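Local coordinates for N-terminal cyanobactin protease (Planktothrix agardhii NIES-596, PDB 4H6W), which probably acts as a subtilisin-like serine protease in cyanobactin maturation, this chain being the N-terminal catalytic part of a longer protein, at residues L152-T157 against L175-M180; V167-P172 against D194-Q199. All coordinates share one frame; numbering follows the deposited sequence.

Interaction 1 (L152-T157 against L175-M180); sequences LLIAAT and LAVGAM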
loop_
_atom_site.group_PDB
_atom_site.type_symbol
_atom_site.label_atom_id
_atom_site.label_comp_id
_atom_site.label_asym_id
_atom_site.label_seq_id
_atom_site.Cartn_x
_atom_site.Cartn_y
_atom_site.Cartn_z
ATOM N N LEU A 152 5.697 -6.118 6.861
ATOM C CA LEU A 152 4.393 -6.243 6.185
ATOM C C LEU A 152 4.432 -5.880 4.697
ATOM O O LEU A 152 4.750 -4.750 4.334
ATOM C CB LEU A 152 3.344 -5.382 6.883
ATOM C CG LEU A 152 1.919 -5.354 6.311
ATOM C CD1 LEU A 152 1.272 -6.744 6.261
ATOM C CD2 LEU A 152 1.097 -4.380 7.145
ATOM N N LEU A 153 4.113 -6.844 3.843
ATOM C CA LEU A 153 4.025 -6.591 2.412
ATOM C C LEU A 153 2.567 -6.335 2.029
ATOM O O LEU A 153 1.677 -7.133 2.364
ATOM C CB LEU A 153 4.607 -7.757 1.604
ATOM C CG LEU A 153 4.938 -7.329 0.170
ATOM C CD1 LEU A 153 6.293 -7.838 -0.276
ATOM C CD2 LEU A 153 3.843 -7.720 -0.800
ATOM N N ILE A 154 2.342 -5.226 1.321
ATOM C CA ILE A 154 1.008 -4.746 0.974
ATOM C C ILE A 154 0.962 -4.579 -0.540
ATOM O O ILE A 154 1.754 -3.833 -1.115
ATOM C CB ILE A 154 0.720 -3.388 1.672
ATOM C CG1 ILE A 154 0.882 -3.534 3.196
ATOM C CG2 ILE A 154 -0.660 -2.834 1.308
ATOM C CD1 ILE A 154 0.678 -2.243 3.967
ATOM N N ALA A 155 0.041 -5.267 -1.197
ATOM C CA ALA A 155 0.052 -5.280 -2.646
ATOM C C ALA A 155 -1.326 -5.127 -3.256
ATOM O O ALA A 155 -2.335 -5.597 -2.682
ATOM C CB ALA A 155 0.706 -6.553 -3.147
ATOM N N ALA A 156 -1.346 -4.493 -4.432
ATOM C CA ALA A 156 -2.547 -4.327 -5.257
ATOM C C ALA A 156 -3.156 -5.644 -5.749
ATOM O O ALA A 156 -2.452 -6.512 -6.256
ATOM C CB ALA A 156 -2.224 -3.436 -6.447
ATOM N N THR A 157 -4.471 -5.778 -5.621
ATOM C CA THR A 157 -5.176 -6.962 -6.128
ATOM C C THR A 157 -5.199 -7.022 -7.668
ATOM O O THR A 157 -5.276 -8.107 -8.251
ATOM C CB THR A 157 -6.634 -7.019 -5.615
ATOM O OG1 THR A 157 -7.351 -5.858 -6.054
ATOM C CG2 THR A 157 -6.682 -7.104 -4.084
ATOM N N LEU A 175 -0.855 -8.495 2.694
ATOM C CA LEU A 175 -2.089 -7.719 2.775
ATOM C C LEU A 175 -2.465 -7.247 1.364
ATOM O O LEU A 175 -1.716 -6.504 0.710
ATOM C CB LEU A 175 -1.949 -6.561 3.765
ATOM C CG LEU A 175 -3.114 -5.570 3.951
ATOM C CD1 LEU A 175 -4.412 -6.287 4.241
ATOM C CD2 LEU A 175 -2.834 -4.572 5.064
ATOM N N ALA A 176 -3.614 -7.715 0.884
ATOM C CA ALA A 176 -4.080 -7.389 -0.460
ATOM C C ALA A 176 -5.010 -6.180 -0.388
ATOM O O ALA A 176 -5.736 -6.024 0.589
ATOM C CB ALA A 176 -4.795 -8.585 -1.070
ATOM N N VAL A 177 -4.990 -5.333 -1.416
ATOM C CA VAL A 177 -5.788 -4.103 -1.402
ATOM C C VAL A 177 -6.505 -3.848 -2.730
ATOM O O VAL A 177 -5.856 -3.672 -3.773
ATOM C CB VAL A 177 -4.933 -2.866 -1.037
ATOM C CG1 VAL A 177 -5.783 -1.599 -1.087
ATOM C CG2 VAL A 177 -4.308 -3.043 0.338
ATOM N N GLY A 178 -7.842 -3.841 -2.680
ATOM C CA GLY A 178 -8.666 -3.491 -3.833
ATOM C C GLY A 178 -9.114 -2.036 -3.758
ATOM O O GLY A 178 -8.786 -1.312 -2.795
ATOM N N ALA A 179 -9.880 -1.611 -4.763
ATOM C CA ALA A 179 -10.332 -0.216 -4.872
ATOM C C ALA A 179 -11.833 -0.005 -4.686
ATOM O O ALA A 179 -12.646 -0.791 -5.150
ATOM C CB ALA A 179 -9.878 0.389 -6.189
ATOM N N MET A 180 -12.178 1.074 -3.991
ATOM C CA MET A 180 -13.559 1.499 -3.814
ATOM C C MET A 180 -13.672 2.954 -4.249
ATOM O O MET A 180 -12.663 3.667 -4.300
ATOM C CB MET A 180 -14.015 1.320 -2.356
ATOM C CG MET A 180 -13.262 2.118 -1.292
ATOM S SD MET A 180 -14.036 1.898 0.331
ATOM C CE MET A 180 -13.073 2.949 1.411
#

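Interaction 2 (V167-P172 against D194-Q199); sequences VPASLP and DAYQKQ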
loop_
_atom_site.group_PDB
_atom_site.type_symbol
_atom_site.label_atom_id
_atom_site.label_comp_id
_atom_site.label_asym_id
_atom_site.label_seq_id
_atom_site.Cartn_x
_atom_site.Cartn_y
_atom_site.Cartn_z
ATOM N N VAL A 167 0.083 -12.015 -8.158
ATOM C CA VAL A 167 1.128 -12.161 -7.161
ATOM C C VAL A 167 1.868 -10.846 -7.114
ATOM O O VAL A 167 2.038 -10.214 -8.161
ATOM C CB VAL A 167 2.082 -13.347 -7.429
ATOM C CG1 VAL A 167 1.345 -14.659 -7.193
ATOM C CG2 VAL A 167 2.673 -13.290 -8.834
ATOM N N PRO A 168 2.315 -10.425 -5.909
ATOM C CA PRO A 168 2.267 -11.186 -4.654
ATOM C C PRO A 168 0.993 -11.011 -3.820
ATOM O O PRO A 168 0.890 -11.594 -2.734
ATOM C CB PRO A 168 3.449 -10.621 -3.881
ATOM C CG PRO A 168 3.482 -9.183 -4.297
ATOM C CD PRO A 168 3.024 -9.140 -5.735
ATOM N N ALA A 169 0.029 -10.235 -4.302
ATOM C CA ALA A 169 -1.143 -9.931 -3.470
ATOM C C ALA A 169 -1.882 -11.181 -2.974
ATOM O O ALA A 169 -2.496 -11.144 -1.917
ATOM C CB ALA A 169 -2.099 -8.975 -4.179
ATOM N N SER A 170 -1.811 -12.280 -3.723
ATOM C CA SER A 170 -2.595 -13.487 -3.404
ATOM C C SER A 170 -1.859 -14.468 -2.500
ATOM O O SER A 170 -2.429 -15.472 -2.064
ATOM C CB SER A 170 -3.057 -14.204 -4.677
ATOM O OG SER A 170 -1.955 -14.653 -5.451
ATOM N N LEU A 171 -0.598 -14.164 -2.213
ATOM C CA LEU A 171 0.266 -15.011 -1.405
ATOM C C LEU A 171 -0.004 -14.871 0.096
ATOM O O LEU A 171 -0.268 -13.769 0.588
ATOM C CB LEU A 171 1.727 -14.671 -1.710
ATOM C CG LEU A 171 2.168 -14.921 -3.157
ATOM C CD1 LEU A 171 3.657 -14.722 -3.294
ATOM C CD2 LEU A 171 1.803 -16.333 -3.573
ATOM N N PRO A 172 0.078 -15.990 0.837
ATOM C CA PRO A 172 -0.164 -15.980 2.284
ATOM C C PRO A 172 0.705 -14.970 3.036
ATOM O O PRO A 172 1.888 -14.782 2.707
ATOM C CB PRO A 172 0.192 -17.411 2.710
ATOM C CG PRO A 172 0.020 -18.236 1.469
ATOM C CD PRO A 172 0.429 -17.338 0.340
ATOM N N ASP A 194 -11.068 -15.693 -3.954
ATOM C CA ASP A 194 -11.108 -16.255 -2.607
ATOM C C ASP A 194 -9.852 -15.973 -1.775
ATOM O O ASP A 194 -9.954 -15.644 -0.586
ATOM C CB ASP A 194 -11.465 -17.743 -2.634
ATOM C CG ASP A 194 -12.973 -17.977 -2.590
ATOM O OD1 ASP A 194 -13.480 -18.422 -1.537
ATOM O OD2 ASP A 194 -13.659 -17.693 -3.594
ATOM N N ALA A 195 -8.678 -16.071 -2.402
ATOM C CA ALA A 195 -7.436 -15.669 -1.740
ATOM C C ALA A 195 -7.556 -14.231 -1.220
ATOM O O ALA A 195 -7.133 -13.935 -0.100
ATOM C CB ALA A 195 -6.244 -15.828 -2.665
ATOM N N TYR A 196 -8.174 -13.355 -2.011
ATOM C CA TYR A 196 -8.445 -11.980 -1.575
ATOM C C TYR A 196 -9.535 -11.836 -0.488
ATOM O O TYR A 196 -9.518 -10.851 0.255
ATOM C CB TYR A 196 -8.799 -11.083 -2.761
ATOM C CG TYR A 196 -7.720 -10.918 -3.804
ATOM C CD1 TYR A 196 -6.354 -11.020 -3.471
ATOM C CD2 TYR A 196 -8.059 -10.624 -5.127
ATOM C CE1 TYR A 196 -5.367 -10.850 -4.439
ATOM C CE2 TYR A 196 -7.084 -10.453 -6.095
ATOM C CZ TYR A 196 -5.744 -10.559 -5.751
ATOM O OH TYR A 196 -4.789 -10.383 -6.733
ATOM N N GLN A 197 -10.483 -12.778 -0.407
ATOM C CA GLN A 197 -11.483 -12.758 0.681
ATOM C C GLN A 197 -10.770 -12.937 2.014
ATOM O O GLN A 197 -11.163 -12.377 3.034
ATOM C CB GLN A 197 -12.525 -13.872 0.524
ATOM C CG GLN A 197 -13.696 -13.545 -0.388
ATOM C CD GLN A 197 -14.915 -13.006 0.354
ATOM O OE1 GLN A 197 -15.063 -11.797 0.545
ATOM N NE2 GLN A 197 -15.811 -13.909 0.749
ATOM N N LYS A 198 -9.692 -13.708 1.974
ATOM C CA LYS A 198 -8.937 -14.030 3.157
ATOM C C LYS A 198 -8.110 -12.874 3.701
ATOM O O LYS A 198 -7.851 -12.806 4.907
ATOM C CB LYS A 198 -8.008 -15.209 2.874
ATOM C CG LYS A 198 -7.982 -16.252 3.972
ATOM C CD LYS A 198 -8.257 -15.686 5.372
ATOM C CE LYS A 198 -9.733 -15.347 5.665
ATOM N NZ LYS A 198 -10.716 -16.448 5.450
ATOM N N GLN A 199 -7.665 -11.979 2.827
ATOM C CA GLN A 199 -6.592 -11.072 3.235
ATOM C C GLN A 199 -6.626 -9.697 2.576
ATOM O O GLN A 199 -5.627 -8.973 2.582
ATOM C CB GLN A 199 -5.233 -11.746 3.008
ATOM C CG GLN A 199 -5.000 -12.162 1.567
ATOM C CD GLN A 199 -3.773 -13.027 1.394
ATOM O OE1 GLN A 199 -3.566 -13.983 2.145
ATOM N NE2 GLN A 199 -2.945 -12.697 0.401
HETATM O O HOH W 1 -3.446 -16.436 0.435
#

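Interaction 1 (L152-T157 against L175-M180)
Leu-175 lays its CB beside the side chain of Ile-154, the two pointing the same way from paired parallel strands, with Ile-154 CG1 4.2 Å from Leu-175 CB. From the same strand as Ile-154, the CD1 branch of Leu-152 closes in on that CB, so the base of Leu-175 fills the notch between two side chains. Further along, methyl meets methyl: with CG2 of Val-177 turned back beside its own backbone N, it lies 3.8 Å from CG2 of Ile-154. On the reverse face, that of Ala-155 and Ala-176, the bumps are small; from just past the end of its strand, Thr-157 brings its CG2 to 3.9 Å from CB of Ala-176.

Beneath these side chains run parallel-strand hydrogen bonds, Leu-175 N to Leu-153 O (2.9 Å) and Ala-155 N to Leu-175 O among them. Thr-157 N donates to Val-177 O (3.1 Å) from well above the carbonyl plane. Ala-156, on the face of Ile-154, lies about 5 Å, side chain to side chain, from Ser-224, the predicted nucleophile of the subtilase charge relay. Helix 223-243 covers Ala-156 and Val-177, helix 250-259 packs on Leu-152 and Leu-175, and strand 121-124 flanks the far edge of strand 152-156.

Interaction 2 (V167-P172 against D194-Q199)
The ring of Tyr-196 presents its CE1 corner to the turn formed by Ala-169 and Ser-170. The carbonyl carbon of Ala-169 lies in the ring plane at that edge, and Ser-170 N is also at the edge, close to the plane. The methyl of Ala-169 approaches obliquely, its CB 3.8 Å from Tyr-196 CE1. Leu-165 of the preceding strand also packs on this tyrosine. At the ring's tip, Tyr-196 OH is hydrogen-bonded to His-166 N.

The second flat group is the carboxamide of Gln-199, whose NE2 grips two backbone carbonyls. Its bond to Ala-169 O is 2.8 Å long and lies in the amide plane, although bent to 137° at the hydrogen. The bond to Leu-171 O (2.9 Å) is straighter, at 154°, but the nitrogen sits above that carbonyl's plane. Beyond CG the glutamine chain is extended, which carries the amide across to the turn. A water donates to both Gln-199 OE1 and Ser-170 O, so the carbonyl of Ser-170, between those two in sequence, is joined to the same amide through water.

These carbonyls belong to a type I beta turn from Pro-168 to Leu-171, closed by Leu-171 N bonding to Pro-168 O and entered through a cis peptide bond before Pro-168. In this subtilase domain the turn follows strand 165-167 of a small antiparallel pair and precedes strand 175-180 of the central parallel sheet, and the short helix 194-199 packs against it just before the sheet's edge strand 200-204.

Ala-195 points its CB at the turn, 4.1 Å from CB of Ser-170 and 3.9 Å from Ser-170 O. The hydroxyl of Ser-170 is engaged elsewhere: its OG sits between the backbone N and the carbonyl carbon (chi1 62°) and bonds to His-166 O.

In the fold
From the N terminus, strand 152-156 comes first, followed by strand 165-167 and the turn of 167-172. The chain then enters strand 175-180, where interaction 1 closes a loop containing the turn. Running on, it reaches helix 194-199, and interaction 2 closes a second loop that starts within the first and contains strand 175-180. The segments thus alternate and the two contacts cross, their centres about 9 Å apart. They also touch: Thr-157 O meets Tyr-196 OH in a weak hydrogen bond, and Ala-176 N probably bonds to Gln-199 O. Together they tie two neighbouring strands near one edge of the parallel sheet to the turn and the helix leading to its edge strand 200-204.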